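Local coordinates for protein flavodoxin (Fusobacterium nucleatum, PDB 6OHK) that binds flavin mononucleotide and probably passes electrons to redox enzymes, at residues Gly116-His128 against Glu136-Gln150. The protein carries 1 engineered substitution. Residues are numbered along the deposited sequence; the frame is centred on the assembly and turned at random.
Sequences GKVVGFTSTDGYH and ENGKFIGLALDEENQ. With FMN (flavin mononucleotide), chain B.
Thr122 and Phe140 form a single antiparallel hydrogen-bonded pair, Thr122 N giving to Phe140 O at 3.0 Å and Phe140 N returning to Thr122 O, just beyond the type I' turn Glu136-Lys139, whose central residues, Asn137 and Gly138, both have positive phi, which these two residue types tolerate well. Threonine suits this bridge because its hydroxyl can work as well as its backbone: chi1 of 61° sets OG1 between the backbone N and carbonyl carbon, from where it donates to Gly142 O at 2.7 Å. One water gives hydrogens to Thr122 OG1 and Tyr127 OH and accepts from Ala144 N, so the water links both segments. Tyr127 OH itself donates to Ala144 O at 2.6 Å, in the carbonyl plane, and the small Ala144 side chain lets the phenol lie close. Phe140 meets two partners, one at its edge and one over a face: the edge, led by CE2, points at the face of the Tyr127 ring in a T-shaped stack with planes at 85°, while Thr124 CG2 sits squarely over one face of the Phe140 ring, 3.7 Å from the centroid, a CH-pi contact. Ile141 CA lies over one face of the Phe121 ring, 3.9 Å from the centroid of that ring, and Glu136 CB comes near Phe121 CE2. The type II turn Thr124-Tyr127, with glycine favoured at its third position by a phi of 85°, presents Gly126 O to Gln150 NE2 at 3.1 Å, close to the line of the carbonyl; Gln150 OE1 is held by Arg157 and Gln93. Farther along, Glu148 OE2 accepts from FMN O3' at 2.7 Å, tying the same segment to the flavin's ribityl chain. Strands 117-118 and 139-145 both run parallel to strand 84-90 with an excursion between them, consistent with the long-chain flavodoxins, whose fifth strand is interrupted by a long loop; Tyr108 of helix 103-113 packs on Phe121 and Ile141, and Trp161 of helix 154-166 on Thr122 and Leu143.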
loop_
_atom_site.group_PDB
_atom_site.type_symbol
_atom_site.label_atom_id
_atom_site.label_comp_id
_atom_site.label_asym_id
_atom_site.label_seq_id
_atom_site.Cartn_x
_atom_site.Cartn_y
_atom_site.Cartn_z
ATOM N N GLY A 116 10.565 2.949 10.112
ATOM C CA GLY A 116 10.630 2.912 8.665
ATOM C C GLY A 116 10.304 4.239 8.041
ATOM O O GLY A 116 9.847 5.182 8.695
ATOM N N LYS A 117 10.506 4.296 6.741
ATOM C CA LYS A 117 10.186 5.458 5.935
ATOM C C LYS A 117 9.067 5.088 4.974
ATOM O O LYS A 117 9.209 4.105 4.251
ATOM C CB LYS A 117 11.464 5.794 5.137
ATOM C CG LYS A 117 11.445 7.049 4.353
ATOM C CD LYS A 117 12.788 7.294 3.656
ATOM C CE LYS A 117 12.775 8.751 3.173
ATOM N NZ LYS A 117 14.052 9.178 2.553
ATOM N N VAL A 118 8.011 5.891 4.901
ATOM C CA VAL A 118 6.934 5.700 3.936
ATOM C C VAL A 118 7.144 6.679 2.801
ATOM O O VAL A 118 7.316 7.890 3.035
ATOM C CB VAL A 118 5.548 5.888 4.577
ATOM C CG1 VAL A 118 4.461 5.775 3.515
ATOM C CG2 VAL A 118 5.379 4.841 5.660
ATOM N N VAL A 119 7.156 6.182 1.588
ATOM C CA VAL A 119 7.396 6.973 0.396
ATOM C C VAL A 119 6.190 6.888 -0.532
ATOM O O VAL A 119 5.317 6.045 -0.352
ATOM C CB VAL A 119 8.683 6.502 -0.317
ATOM C CG1 VAL A 119 9.909 6.715 0.580
ATOM C CG2 VAL A 119 8.588 5.034 -0.711
ATOM N N GLY A 120 6.142 7.753 -1.541
ATOM C CA GLY A 120 5.046 7.701 -2.480
ATOM C C GLY A 120 3.745 8.295 -1.985
ATOM O O GLY A 120 2.675 7.752 -2.262
ATOM N N PHE A 121 3.810 9.400 -1.266
ATOM C CA PHE A 121 2.592 10.171 -1.033
ATOM C C PHE A 121 2.046 10.663 -2.377
ATOM O O PHE A 121 2.775 10.849 -3.347
ATOM C CB PHE A 121 2.865 11.373 -0.123
ATOM C CG PHE A 121 3.063 11.057 1.309
ATOM C CD1 PHE A 121 3.260 9.779 1.786
ATOM C CD2 PHE A 121 3.032 12.112 2.226
ATOM C CE1 PHE A 121 3.426 9.575 3.139
ATOM C CE2 PHE A 121 3.208 11.913 3.563
ATOM C CZ PHE A 121 3.420 10.631 4.044
ATOM N N THR A 122 0.735 10.868 -2.448
ATOM C CA THR A 122 0.081 11.225 -3.696
ATOM C C THR A 122 -0.840 12.424 -3.503
ATOM O O THR A 122 -1.325 12.707 -2.408
ATOM C CB THR A 122 -0.705 10.055 -4.309
ATOM O OG1 THR A 122 -1.748 9.618 -3.417
ATOM C CG2 THR A 122 0.230 8.880 -4.656
ATOM N N SER A 123 -1.059 13.125 -4.608
ATOM C CA SER A 123 -1.957 14.265 -4.601
ATOM C C SER A 123 -3.404 13.833 -4.431
ATOM O O SER A 123 -3.842 12.828 -4.998
ATOM C CB SER A 123 -1.816 14.972 -5.941
ATOM O OG SER A 123 -2.772 16.016 -6.045
ATOM N N THR A 124 -4.171 14.645 -3.705
ATOM C CA THR A 124 -5.616 14.450 -3.615
ATOM C C THR A 124 -6.387 14.994 -4.826
ATOM O O THR A 124 -7.609 14.846 -4.875
ATOM C CB THR A 124 -6.185 15.074 -2.332
ATOM O OG1 THR A 124 -6.015 16.502 -2.372
ATOM C CG2 THR A 124 -5.493 14.537 -1.093
ATOM N N ASP A 125 -5.723 15.568 -5.813
ATOM C CA ASP A 125 -6.427 16.083 -6.981
ATOM C C ASP A 125 -7.160 14.958 -7.705
ATOM O O ASP A 125 -6.608 13.883 -7.943
ATOM C CB ASP A 125 -5.433 16.719 -7.961
ATOM C CG ASP A 125 -4.830 18.019 -7.459
ATOM O OD1 ASP A 125 -5.238 18.510 -6.392
ATOM O OD2 ASP A 125 -3.932 18.538 -8.165
ATOM N N GLY A 126 -8.408 15.222 -8.082
ATOM C CA GLY A 126 -9.217 14.278 -8.825
ATOM C C GLY A 126 -9.926 13.271 -7.968
ATOM O O GLY A 126 -10.552 12.357 -8.509
ATOM N N TYR A 127 -9.831 13.390 -6.654
ATOM C CA TYR A 127 -10.556 12.545 -5.723
ATOM C C TYR A 127 -11.619 13.364 -5.017
ATOM O O TYR A 127 -11.476 14.576 -4.831
ATOM C CB TYR A 127 -9.619 11.978 -4.672
ATOM C CG TYR A 127 -8.607 11.006 -5.173
ATOM C CD1 TYR A 127 -8.892 9.651 -5.235
ATOM C CD2 TYR A 127 -7.343 11.424 -5.559
ATOM C CE1 TYR A 127 -7.933 8.748 -5.648
ATOM C CE2 TYR A 127 -6.389 10.532 -5.972
ATOM C CZ TYR A 127 -6.674 9.203 -6.019
ATOM O OH TYR A 127 -5.666 8.361 -6.431
ATOM N N HIS A 128 -12.651 12.681 -4.563
ATOM C CA HIS A 128 -13.719 13.276 -3.774
ATOM C C HIS A 128 -13.667 12.697 -2.378
ATOM O O HIS A 128 -13.634 11.470 -2.223
ATOM C CB HIS A 128 -15.089 12.957 -4.377
ATOM C CG HIS A 128 -16.221 13.684 -3.714
ATOM N ND1 HIS A 128 -16.716 13.320 -2.480
ATOM C CD2 HIS A 128 -16.946 14.758 -4.106
ATOM C CE1 HIS A 128 -17.695 14.137 -2.138
ATOM N NE2 HIS A 128 -17.858 15.017 -3.111
ATOM N N GLU A 136 -1.359 13.187 5.251
ATOM C CA GLU A 136 -0.251 13.781 5.985
ATOM C C GLU A 136 0.422 14.780 5.071
ATOM O O GLU A 136 0.563 14.551 3.871
ATOM C CB GLU A 136 0.818 12.780 6.437
ATOM C CG GLU A 136 0.362 11.773 7.480
ATOM C CD GLU A 136 0.065 12.335 8.865
ATOM O OE1 GLU A 136 -0.698 11.701 9.610
ATOM O OE2 GLU A 136 0.600 13.415 9.227
ATOM N N ASN A 137 0.785 15.932 5.650
ATOM C CA ASN A 137 1.448 16.973 4.873
ATOM C C ASN A 137 0.694 17.319 3.594
ATOM O O ASN A 137 1.277 17.567 2.548
ATOM C CB ASN A 137 2.889 16.573 4.548
ATOM C CG ASN A 137 3.737 17.750 4.187
ATOM O OD1 ASN A 137 3.525 18.852 4.699
ATOM N ND2 ASN A 137 4.709 17.535 3.305
ATOM N N GLY A 138 -0.620 17.347 3.675
ATOM C CA GLY A 138 -1.443 17.744 2.557
ATOM C C GLY A 138 -1.608 16.737 1.445
ATOM O O GLY A 138 -2.228 17.061 0.426
ATOM N N LYS A 139 -1.086 15.512 1.606
ATOM C CA LYS A 139 -1.132 14.491 0.567
ATOM C C LYS A 139 -1.692 13.202 1.145
ATOM O O LYS A 139 -1.616 12.971 2.346
ATOM C CB LYS A 139 0.260 14.225 0.017
ATOM C CG LYS A 139 0.790 15.408 -0.824
ATOM C CD LYS A 139 2.056 15.041 -1.580
ATOM C CE LYS A 139 2.503 16.178 -2.471
ATOM N NZ LYS A 139 3.768 15.847 -3.184
ATOM N N PHE A 140 -2.233 12.351 0.276
ATOM C CA PHE A 140 -2.513 10.992 0.713
ATOM C C PHE A 140 -1.207 10.264 1.024
ATOM O O PHE A 140 -0.212 10.425 0.316
ATOM C CB PHE A 140 -3.250 10.239 -0.389
ATOM C CG PHE A 140 -4.696 10.601 -0.559
ATOM C CD1 PHE A 140 -5.546 10.833 0.523
ATOM C CD2 PHE A 140 -5.231 10.637 -1.848
ATOM C CE1 PHE A 140 -6.898 11.129 0.323
ATOM C CE2 PHE A 140 -6.584 10.924 -2.040
ATOM C CZ PHE A 140 -7.398 11.159 -0.960
ATOM N N ILE A 141 -1.244 9.441 2.080
ATOM C CA ILE A 141 -0.066 8.748 2.579
ATOM C C ILE A 141 0.336 7.537 1.735
ATOM O O ILE A 141 1.288 6.828 2.108
ATOM C CB ILE A 141 -0.238 8.358 4.052
ATOM C CG1 ILE A 141 -1.420 7.386 4.258
ATOM C CG2 ILE A 141 -0.366 9.624 4.903
ATOM C CD1 ILE A 141 -1.751 7.068 5.656
ATOM N N GLY A 142 -0.319 7.310 0.610
ATOM C CA GLY A 142 0.046 6.244 -0.301
ATOM C C GLY A 142 -0.732 6.398 -1.578
ATOM O O GLY A 142 -1.385 7.423 -1.819
ATOM N N LEU A 143 -0.710 5.350 -2.374
ATOM C CA LEU A 143 -1.472 5.308 -3.604
ATOM C C LEU A 143 -2.901 4.903 -3.304
ATOM O O LEU A 143 -3.127 3.863 -2.670
ATOM C CB LEU A 143 -0.832 4.294 -4.537
ATOM C CG LEU A 143 -1.433 4.158 -5.911
ATOM C CD1 LEU A 143 -1.348 5.476 -6.674
ATOM C CD2 LEU A 143 -0.795 3.045 -6.650
ATOM N N ALA A 144 -3.864 5.707 -3.752
ATOM C CA ALA A 144 -5.282 5.488 -3.463
ATOM C C ALA A 144 -5.989 5.100 -4.750
ATOM O O ALA A 144 -6.068 5.906 -5.692
ATOM C CB ALA A 144 -5.876 6.754 -2.846
ATOM N N LEU A 145 -6.465 3.878 -4.828
ATOM C CA LEU A 145 -7.077 3.375 -6.042
ATOM C C LEU A 145 -8.567 3.176 -5.825
ATOM O O LEU A 145 -9.013 2.823 -4.729
ATOM C CB LEU A 145 -6.431 2.074 -6.493
ATOM C CG LEU A 145 -4.931 2.199 -6.767
ATOM C CD1 LEU A 145 -4.340 0.846 -7.061
ATOM C CD2 LEU A 145 -4.649 3.160 -7.902
ATOM N N ASP A 146 -9.345 3.402 -6.887
ATOM C CA ASP A 146 -10.796 3.207 -6.822
ATOM C C ASP A 146 -11.183 2.505 -8.113
ATOM O O ASP A 146 -11.354 3.132 -9.151
ATOM C CB ASP A 146 -11.518 4.536 -6.656
ATOM C CG ASP A 146 -13.017 4.384 -6.500
ATOM O OD1 ASP A 146 -13.567 3.345 -6.912
ATOM O OD2 ASP A 146 -13.639 5.345 -5.959
ATOM N N GLU A 147 -11.270 1.189 -8.052
ATOM C CA GLU A 147 -11.615 0.389 -9.219
ATOM C C GLU A 147 -13.096 0.423 -9.519
ATOM O O GLU A 147 -13.500 0.080 -10.639
ATOM C CB GLU A 147 -11.143 -1.062 -9.004
ATOM C CG GLU A 147 -9.676 -1.256 -9.228
ATOM C CD GLU A 147 -9.377 -1.257 -10.721
ATOM O OE1 GLU A 147 -10.008 -2.038 -11.485
ATOM O OE2 GLU A 147 -8.584 -0.435 -11.181
ATOM N N GLU A 148 -13.925 0.789 -8.552
ATOM C CA GLU A 148 -15.359 0.856 -8.796
ATOM C C GLU A 148 -15.711 2.083 -9.620
ATOM O O GLU A 148 -16.576 2.010 -10.511
ATOM C CB GLU A 148 -16.102 0.846 -7.467
ATOM C CG GLU A 148 -15.908 -0.495 -6.695
ATOM C CD GLU A 148 -16.768 -0.568 -5.459
ATOM O OE1 GLU A 148 -17.998 -0.445 -5.601
ATOM O OE2 GLU A 148 -16.228 -0.711 -4.347
ATOM N N ASN A 149 -15.105 3.216 -9.323
ATOM C CA ASN A 149 -15.480 4.479 -9.935
ATOM C C ASN A 149 -14.433 5.036 -10.865
ATOM O O ASN A 149 -14.774 5.814 -11.768
ATOM C CB ASN A 149 -15.757 5.536 -8.863
ATOM C CG ASN A 149 -16.800 5.085 -7.909
ATOM O OD1 ASN A 149 -17.962 4.849 -8.316
ATOM N ND2 ASN A 149 -16.441 4.956 -6.638
ATOM N N GLN A 150 -13.155 4.701 -10.664
ATOM C CA GLN A 150 -12.081 5.275 -11.477
ATOM C C GLN A 150 -11.146 4.195 -12.014
ATOM O O GLN A 150 -9.926 4.358 -11.992
ATOM C CB GLN A 150 -11.307 6.316 -10.682
ATOM C CG GLN A 150 -12.182 7.483 -10.248
ATOM C CD GLN A 150 -11.465 8.492 -9.383
ATOM O OE1 GLN A 150 -10.523 8.166 -8.657
ATOM N NE2 GLN A 150 -11.968 9.731 -9.392
HETATM N N1 FMN B . -13.901 1.260 0.525
HETATM C C2 FMN B . -13.371 2.365 1.210
HETATM O O2 FMN B . -12.700 3.171 0.657
HETATM N N3 FMN B . -13.701 2.505 2.603
HETATM C C4 FMN B . -14.492 1.648 3.319
HETATM O O4 FMN B . -14.684 1.875 4.496
HETATM C C4A FMN B . -15.032 0.549 2.597
HETATM N N5 FMN B . -15.855 -0.353 3.267
HETATM C C5A FMN B . -16.414 -1.389 2.469
HETATM C C6 FMN B . -17.357 -2.247 3.066
HETATM C C7 FMN B . -17.911 -3.278 2.335
HETATM C C7M FMN B . -18.860 -4.187 3.131
HETATM C C8 FMN B . -17.623 -3.410 0.984
HETATM C C8M FMN B . -18.224 -4.578 0.231
HETATM C C9 FMN B . -16.695 -2.558 0.389
HETATM C C9A FMN B . -16.126 -1.545 1.119
HETATM N N10 FMN B . -15.162 -0.665 0.482
HETATM C C10 FMN B . -14.688 0.391 1.230
HETATM C "C1'" FMN B . -14.811 -0.827 -0.928
HETATM C "C2'" FMN B . -13.775 -1.973 -1.127
HETATM O "O2'" FMN B . -12.576 -1.744 -0.408
HETATM C "C3'" FMN B . -13.411 -2.054 -2.621
HETATM O "O3'" FMN B . -14.560 -2.512 -3.306
HETATM C "C4'" FMN B . -12.204 -2.916 -2.984
HETATM O "O4'" FMN B . -11.938 -2.745 -4.371
HETATM C "C5'" FMN B . -12.413 -4.395 -2.684
HETATM O "O5'" FMN B . -11.173 -5.054 -2.886
HETATM P P FMN B . -11.101 -6.660 -2.899
HETATM O O1P FMN B . -9.638 -6.936 -3.164
HETATM O O2P FMN B . -11.568 -7.220 -1.599
HETATM O O3P FMN B . -11.995 -7.139 -4.049
HETATM O O HOH W 1 2.944 5.088 0.599
HETATM O O HOH W 2 -3.191 8.214 -5.259
HETATM O O HOH W 3 -2.703 16.820 -2.344
#